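Local structure of hypoxanthine phosphoribosyltransferase (Bacillus anthracis, 4QYI) at residues L12-V22 with G147-Y158. The protein probably catalyses the transfer of a phosphoribosyl group from PRPP to hypoxanthine or guanine in the magnesium-dependent salvage of purines. Sequence-based numbering, arbitrary orientation.
Sequences LISEEQLQEKV and GFQIPDEFIVGY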
ATOM      1  N   LEU A  12     -13.089 -15.687  -8.806  1.00 86.14           N
ATOM      2  CA  LEU A  12     -14.408 -15.101  -8.518  1.00 82.50           C
ATOM      3  C   LEU A  12     -14.605 -13.768  -9.237  1.00 78.42           C
ATOM      4  O   LEU A  12     -15.690 -13.491  -9.735  1.00 77.64           O
ATOM      5  CB  LEU A  12     -14.618 -14.944  -7.011  1.00 82.14           C
ATOM      6  CG  LEU A  12     -16.013 -14.559  -6.484  1.00 84.13           C
ATOM      7  CD1 LEU A  12     -16.987 -15.725  -6.638  1.00 87.35           C
ATOM      8  CD2 LEU A  12     -15.916 -14.146  -5.020  1.00 83.24           C
ATOM      9  N   ILE A  13     -13.559 -12.946  -9.280  1.00 73.12           N
ATOM     10  CA  ILE A  13     -13.623 -11.660  -9.949  1.00 69.70           C
ATOM     11  C   ILE A  13     -12.310 -11.530 -10.682  1.00 68.22           C
ATOM     12  O   ILE A  13     -11.252 -11.569 -10.074  1.00 65.08           O
ATOM     13  CB  ILE A  13     -13.769 -10.492  -8.958  1.00 69.76           C
ATOM     14  CG1 ILE A  13     -14.904 -10.775  -7.970  1.00 72.51           C
ATOM     15  CG2 ILE A  13     -14.031  -9.200  -9.713  1.00 69.26           C
ATOM     16  CD1 ILE A  13     -15.075  -9.702  -6.919  1.00 72.86           C
ATOM     17  N   SER A  14     -12.368 -11.373 -11.997  1.00 68.65           N
ATOM     18  CA  SER A  14     -11.157 -11.324 -12.787  1.00 67.88           C
ATOM     19  C   SER A  14     -10.410 -10.017 -12.660  1.00 66.49           C
ATOM     20  O   SER A  14     -10.934  -9.014 -12.204  1.00 66.05           O
ATOM     21  CB  SER A  14     -11.493 -11.533 -14.266  1.00 70.34           C
ATOM     22  OG  SER A  14     -12.168 -10.405 -14.791  1.00 68.92           O
ATOM     23  N   GLU A  15      -9.165 -10.055 -13.102  1.00 68.21           N
ATOM     24  CA  GLU A  15      -8.310  -8.895 -13.132  1.00 67.69           C
ATOM     25  C   GLU A  15      -8.997  -7.759 -13.905  1.00 68.78           C
ATOM     26  O   GLU A  15      -9.049  -6.620 -13.446  1.00 68.06           O
ATOM     27  CB  GLU A  15      -6.996  -9.294 -13.802  1.00 70.67           C
ATOM     28  CG  GLU A  15      -5.992  -8.175 -13.973  1.00 71.23           C
ATOM     29  CD  GLU A  15      -4.676  -8.671 -14.557  1.00 74.43           C
ATOM     30  OE1 GLU A  15      -4.497  -9.898 -14.744  1.00 76.88           O
ATOM     31  OE2 GLU A  15      -3.798  -7.828 -14.804  1.00 76.50           O
ATOM     32  N   GLU A  16      -9.542  -8.079 -15.075  1.00 71.30           N
ATOM     33  CA  GLU A  16     -10.193  -7.071 -15.907  1.00 73.38           C
ATOM     34  C   GLU A  16     -11.476  -6.512 -15.250  1.00 71.45           C
ATOM     35  O   GLU A  16     -11.770  -5.326 -15.357  1.00 68.70           O
ATOM     36  CB  GLU A  16     -10.429  -7.656 -17.312  1.00 78.43           C
ATOM     37  CG  GLU A  16     -10.900  -6.700 -18.378  1.00 80.97           C
ATOM     38  CD  GLU A  16     -12.389  -6.388 -18.375  1.00 84.75           C
ATOM     39  OE1 GLU A  16     -13.123  -6.821 -17.463  1.00 84.17           O
ATOM     40  OE2 GLU A  16     -12.840  -5.717 -19.329  1.00 87.96           O
ATOM     41  N   GLN A  17     -12.253  -7.367 -14.601  1.00 72.30           N
ATOM     42  CA  GLN A  17     -13.443  -6.890 -13.900  1.00 73.82           C
ATOM     43  C   GLN A  17     -13.047  -5.927 -12.780  1.00 71.14           C
ATOM     44  O   GLN A  17     -13.714  -4.926 -12.544  1.00 68.14           O
ATOM     45  CB  GLN A  17     -14.204  -8.043 -13.282  1.00 76.95           C
ATOM     46  CG  GLN A  17     -15.001  -8.865 -14.255  1.00 82.35           C
ATOM     47  CD  GLN A  17     -15.613 -10.023 -13.501  1.00 86.85           C
ATOM     48  OE1 GLN A  17     -14.921 -10.956 -13.115  1.00 85.74           O
ATOM     49  NE2 GLN A  17     -16.903  -9.933 -13.221  1.00 91.14           N
ATOM     50  N   LEU A  18     -11.965  -6.250 -12.083  1.00 67.01           N
ATOM     51  CA  LEU A  18     -11.498  -5.395 -11.004  1.00 66.33           C
ATOM     52  C   LEU A  18     -11.093  -4.044 -11.548  1.00 66.76           C
ATOM     53  O   LEU A  18     -11.501  -3.028 -11.008  1.00 66.47           O
ATOM     54  CB  LEU A  18     -10.327  -6.028 -10.271  1.00 62.28           C
ATOM     55  CG  LEU A  18     -10.710  -7.225  -9.425  1.00 62.72           C
ATOM     56  CD1 LEU A  18      -9.505  -8.056  -9.009  1.00 61.69           C
ATOM     57  CD2 LEU A  18     -11.464  -6.718  -8.215  1.00 63.07           C
ATOM     58  N   GLN A  19     -10.320  -4.027 -12.626  1.00 67.45           N
ATOM     59  CA  GLN A  19      -9.888  -2.758 -13.206  1.00 71.77           C
ATOM     60  C   GLN A  19     -11.074  -1.896 -13.650  1.00 68.39           C
ATOM     61  O   GLN A  19     -11.085  -0.692 -13.409  1.00 64.93           O
ATOM     62  CB  GLN A  19      -8.950  -2.990 -14.382  1.00 80.01           C
ATOM     63  CG  GLN A  19      -8.322  -1.732 -14.956  1.00 86.83           C
ATOM     64  CD  GLN A  19      -7.789  -1.949 -16.367  1.00 98.87           C
ATOM     65  OE1 GLN A  19      -7.687  -1.009 -17.160  1.00103.40           O
ATOM     66  NE2 GLN A  19      -7.435  -3.193 -16.681  1.00104.69           N
ATOM     67  N   GLU A  20     -12.061  -2.496 -14.306  1.00 68.12           N
ATOM     68  CA  GLU A  20     -13.241  -1.728 -14.722  1.00 70.24           C
ATOM     69  C   GLU A  20     -14.010  -1.163 -13.513  1.00 66.15           C
ATOM     70  O   GLU A  20     -14.408   0.003 -13.500  1.00 61.09           O
ATOM     71  CB  GLU A  20     -14.184  -2.564 -15.597  1.00 76.82           C
ATOM     72  CG  GLU A  20     -13.671  -2.725 -17.012  1.00 87.29           C
ATOM     73  CD  GLU A  20     -13.528  -1.383 -17.692  1.00 94.68           C
ATOM     74  OE1 GLU A  20     -12.407  -1.125 -18.148  1.00101.38           O
ATOM     75  OE2 GLU A  20     -14.483  -0.564 -17.701  1.00102.75           O
ATOM     76  N   LYS A  21     -14.228  -1.996 -12.507  1.00 63.93           N
ATOM     77  CA  LYS A  21     -14.986  -1.547 -11.345  1.00 63.85           C
ATOM     78  C   LYS A  21     -14.271  -0.449 -10.565  1.00 59.11           C
ATOM     79  O   LYS A  21     -14.895   0.492 -10.105  1.00 56.42           O
ATOM     80  CB  LYS A  21     -15.303  -2.708 -10.410  1.00 65.66           C
ATOM     81  CG  LYS A  21     -16.192  -2.288  -9.251  1.00 66.13           C
ATOM     82  CD  LYS A  21     -17.517  -1.752  -9.734  1.00 68.92           C
ATOM     83  CE  LYS A  21     -18.363  -2.860 -10.312  1.00 73.20           C
ATOM     84  NZ  LYS A  21     -19.629  -2.327 -10.868  1.00 77.40           N
ATOM     85  N   VAL A  22     -12.962  -0.581 -10.421  1.00 57.99           N
ATOM     86  CA  VAL A  22     -12.194   0.417  -9.718  1.00 58.88           C
ATOM     87  C   VAL A  22     -12.327   1.754 -10.442  1.00 59.09           C
ATOM     88  O   VAL A  22     -12.516   2.782  -9.800  1.00 59.11           O
ATOM     89  CB  VAL A  22     -10.741  -0.058  -9.501  1.00 60.66           C
ATOM     90  CG1 VAL A  22      -9.894   1.019  -8.856  1.00 63.01           C
ATOM     91  CG2 VAL A  22     -10.748  -1.307  -8.610  1.00 61.64           C
ATOM     92  N   GLY A 147     -17.674  -1.915  -4.535  1.00 57.62           N
ATOM     93  CA  GLY A 147     -17.272  -2.559  -5.767  1.00 59.43           C
ATOM     94  C   GLY A 147     -18.135  -3.747  -6.146  1.00 62.50           C
ATOM     95  O   GLY A 147     -18.766  -3.765  -7.203  1.00 64.48           O
ATOM     96  N   PHE A 148     -18.175  -4.740  -5.264  1.00 64.45           N
ATOM     97  CA  PHE A 148     -18.904  -5.964  -5.525  1.00 66.18           C
ATOM     98  C   PHE A 148     -19.518  -6.554  -4.276  1.00 68.94           C
ATOM     99  O   PHE A 148     -18.930  -6.509  -3.190  1.00 67.91           O
ATOM    100  CB  PHE A 148     -17.945  -7.022  -6.059  1.00 65.49           C
ATOM    101  CG  PHE A 148     -17.168  -6.601  -7.267  1.00 65.38           C
ATOM    102  CD1 PHE A 148     -15.974  -5.910  -7.125  1.00 63.39           C
ATOM    103  CD2 PHE A 148     -17.590  -6.955  -8.542  1.00 66.97           C
ATOM    104  CE1 PHE A 148     -15.229  -5.557  -8.235  1.00 63.27           C
ATOM    105  CE2 PHE A 148     -16.851  -6.602  -9.652  1.00 66.85           C
ATOM    106  CZ  PHE A 148     -15.668  -5.906  -9.495  1.00 64.51           C
ATOM    107  N   GLN A 149     -20.694  -7.134  -4.454  1.00 73.75           N
ATOM    108  CA  GLN A 149     -21.366  -7.829  -3.383  1.00 78.40           C
ATOM    109  C   GLN A 149     -21.083  -9.296  -3.584  1.00 81.47           C
ATOM    110  O   GLN A 149     -21.456  -9.868  -4.600  1.00 84.36           O
ATOM    111  CB  GLN A 149     -22.863  -7.601  -3.385  1.00 83.92           C
ATOM    112  CG  GLN A 149     -23.317  -6.286  -2.800  1.00 87.17           C
ATOM    113  CD  GLN A 149     -24.792  -6.358  -2.480  1.00 95.50           C
ATOM    114  OE1 GLN A 149     -25.408  -7.425  -2.601  1.00102.20           O
ATOM    115  NE2 GLN A 149     -25.369  -5.244  -2.055  1.00 99.30           N
ATOM    116  N   ILE A 150     -20.405  -9.894  -2.622  1.00 81.59           N
ATOM    117  CA  ILE A 150     -20.039 -11.286  -2.680  1.00 86.42           C
ATOM    118  C   ILE A 150     -20.712 -12.157  -1.634  1.00 91.69           C
ATOM    119  O   ILE A 150     -21.099 -11.680  -0.584  1.00 87.38           O
ATOM    120  CB  ILE A 150     -18.513 -11.348  -2.551  1.00 85.65           C
ATOM    121  CG1 ILE A 150     -17.985 -10.902  -3.894  1.00 84.09           C
ATOM    122  CG2 ILE A 150     -18.012 -12.740  -2.167  1.00 88.55           C
ATOM    123  CD1 ILE A 150     -16.499 -10.747  -3.933  1.00 84.53           C
ATOM    124  N   PRO A 151     -20.889 -13.450  -1.945  1.00100.88           N
ATOM    125  CA  PRO A 151     -21.496 -14.342  -0.967  1.00105.28           C
ATOM    126  C   PRO A 151     -20.525 -14.595   0.179  1.00103.67           C
ATOM    127  O   PRO A 151     -19.312 -14.488  -0.018  1.00100.72           O
ATOM    128  CB  PRO A 151     -21.773 -15.621  -1.774  1.00109.19           C
ATOM    129  CG  PRO A 151     -20.855 -15.558  -2.946  1.00108.78           C
ATOM    130  CD  PRO A 151     -20.700 -14.101  -3.255  1.00103.59           C
ATOM    131  N   ASP A 152     -21.065 -14.905   1.358  1.00105.92           N
ATOM    132  CA  ASP A 152     -20.270 -15.171   2.549  1.00103.83           C
ATOM    133  C   ASP A 152     -19.360 -16.388   2.391  1.00103.93           C
ATOM    134  O   ASP A 152     -19.711 -17.510   2.777  1.00104.47           O
ATOM    135  CB  ASP A 152     -21.181 -15.361   3.759  1.00105.07           C
ATOM    136  CG  ASP A 152     -20.406 -15.416   5.057  1.00104.36           C
ATOM    137  OD1 ASP A 152     -19.225 -15.018   5.063  1.00101.27           O
ATOM    138  OD2 ASP A 152     -20.975 -15.827   6.080  1.00108.29           O
ATOM    139  N   GLU A 153     -18.196 -16.142   1.801  1.00101.34           N
ATOM    140  CA  GLU A 153     -17.199 -17.165   1.574  1.00100.56           C
ATOM    141  C   GLU A 153     -15.786 -16.585   1.729  1.00 93.79           C
ATOM    142  O   GLU A 153     -15.600 -15.369   1.686  1.00 85.28           O
ATOM    143  CB  GLU A 153     -17.403 -17.718   0.164  1.00106.70           C
ATOM    144  CG  GLU A 153     -16.364 -18.707  -0.326  1.00113.43           C
ATOM    145  CD  GLU A 153     -16.642 -19.145  -1.753  1.00116.41           C
ATOM    146  OE1 GLU A 153     -16.583 -18.275  -2.653  1.00119.70           O
ATOM    147  OE2 GLU A 153     -16.897 -20.353  -1.972  1.00120.96           O
ATOM    148  N   PHE A 154     -14.802 -17.461   1.911  1.00 92.79           N
ATOM    149  CA  PHE A 154     -13.397 -17.048   2.067  1.00 89.99           C
ATOM    150  C   PHE A 154     -12.810 -16.701   0.715  1.00 87.51           C
ATOM    151  O   PHE A 154     -12.914 -17.469  -0.230  1.00 89.03           O
ATOM    152  CB  PHE A 154     -12.549 -18.145   2.722  1.00 93.01           C
ATOM    153  CG  PHE A 154     -13.022 -18.519   4.093  1.00 97.31           C
ATOM    154  CD1 PHE A 154     -13.030 -17.582   5.116  1.00 96.18           C
ATOM    155  CD2 PHE A 154     -13.453 -19.810   4.365  1.00101.38           C
ATOM    156  CE1 PHE A 154     -13.477 -17.924   6.380  1.00 99.76           C
ATOM    157  CE2 PHE A 154     -13.891 -20.161   5.629  1.00102.82           C
ATOM    158  CZ  PHE A 154     -13.905 -19.216   6.638  1.00102.56           C
ATOM    159  N   ILE A 155     -12.167 -15.547   0.624  1.00 80.85           N
ATOM    160  CA  ILE A 155     -11.590 -15.121  -0.630  1.00 79.90           C
ATOM    161  C   ILE A 155     -10.168 -14.630  -0.429  1.00 75.31           C
ATOM    162  O   ILE A 155      -9.783 -14.255   0.674  1.00 70.84           O
ATOM    163  CB  ILE A 155     -12.435 -13.987  -1.257  1.00 81.18           C
ATOM    164  CG1 ILE A 155     -12.404 -12.700  -0.384  1.00 80.66           C
ATOM    165  CG2 ILE A 155     -13.856 -14.490  -1.521  1.00 84.69           C
ATOM    166  CD1 ILE A 155     -12.980 -12.830   1.013  1.00 85.68           C
ATOM    167  N   VAL A 156      -9.396 -14.632  -1.512  1.00 72.85           N
ATOM    168  CA  VAL A 156      -8.018 -14.173  -1.484  1.00 69.83           C
ATOM    169  C   VAL A 156      -7.716 -13.456  -2.783  1.00 67.52           C
ATOM    170  O   VAL A 156      -8.496 -13.538  -3.741  1.00 68.19           O
ATOM    171  CB  VAL A 156      -7.011 -15.343  -1.320  1.00 71.00           C
ATOM    172  CG1 VAL A 156      -7.221 -16.064   0.007  1.00 72.16           C
ATOM    173  CG2 VAL A 156      -7.113 -16.320  -2.479  1.00 73.18           C
ATOM    174  N   GLY A 157      -6.589 -12.750  -2.807  1.00 67.04           N
ATOM    175  CA  GLY A 157      -6.140 -12.014  -3.989  1.00 67.31           C
ATOM    176  C   GLY A 157      -6.335 -10.502  -3.930  1.00 65.85           C
ATOM    177  O   GLY A 157      -7.092  -9.986  -3.098  1.00 64.71           O
ATOM    178  N   TYR A 158      -5.633  -9.788  -4.809  1.00 63.27           N
ATOM    179  CA  TYR A 158      -5.768  -8.340  -4.918  1.00 61.14           C
ATOM    180  C   TYR A 158      -5.632  -7.658  -3.536  1.00 59.28           C
ATOM    181  O   TYR A 158      -6.450  -6.827  -3.151  1.00 56.39           O
ATOM    182  CB  TYR A 158      -7.120  -8.017  -5.595  1.00 62.53           C
ATOM    183  CG  TYR A 158      -7.246  -6.618  -6.171  1.00 62.84           C
ATOM    184  CD1 TYR A 158      -6.650  -6.283  -7.394  1.00 63.38           C
ATOM    185  CD2 TYR A 158      -8.001  -5.645  -5.529  1.00 63.93           C
ATOM    186  CE1 TYR A 158      -6.769  -5.006  -7.922  1.00 60.55           C
ATOM    187  CE2 TYR A 158      -8.137  -4.369  -6.061  1.00 62.22           C
ATOM    188  CZ  TYR A 158      -7.524  -4.060  -7.255  1.00 59.87           C
ATOM    189  OH  TYR A 158      -7.659  -2.784  -7.747  1.00 59.38           O
TER
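The ring of Phe148 slots between Ile13 and Lys21. Ile13 covers one face, its CD1 lying 4.0 Å from the Phe148 ring centroid in a CH-pi contact 20° off the ring normal, while CG2 reaches the outer carbons CZ and CE2. Over the opposite face runs the aliphatic chain of Lys21, antiparallel to the phenylalanine side chain. With CG anti to the backbone N (chi1 -175°) and bends at chi2 and chi3, it folds back until Lys21 CE is 3.3 Å from Gly147 O. Its ammonium is too far for more than a weak cation-pi attraction. Gln17 O meets the ring edge in plane, 3.8 Å from Phe148 CZ.

Beside this sandwich, Ile13 CD1 meets Ile150 CD1 tip to tip at a tight 3.5 Å, and Leu12 CD2 packs on Ile150 CD1 at 3.6 Å and touches Ile155 CG2. Leu18 bridges two rings, CD2 obliquely against Phe148 CE1 and CD1 over a face of Tyr158, 4.1 Å from its centroid. Leu131 backs Ile13, Phe148 and Ile150.

In a capping box that starts the helix, Ser14 OG accepts from Gln17 N at 3.0 Å and Ser14 N donates to Gln17 OE1 at 2.8 Å. Dispersion and CH-pi contacts join helix 15-32 and the small sheet of strands 8-13, 172-175 and 155-156, consistent with a hood, to core strand 145-149, while Glu24 and Asp53 hold the Lys21 ammonium and Tyr158 hydroxyl.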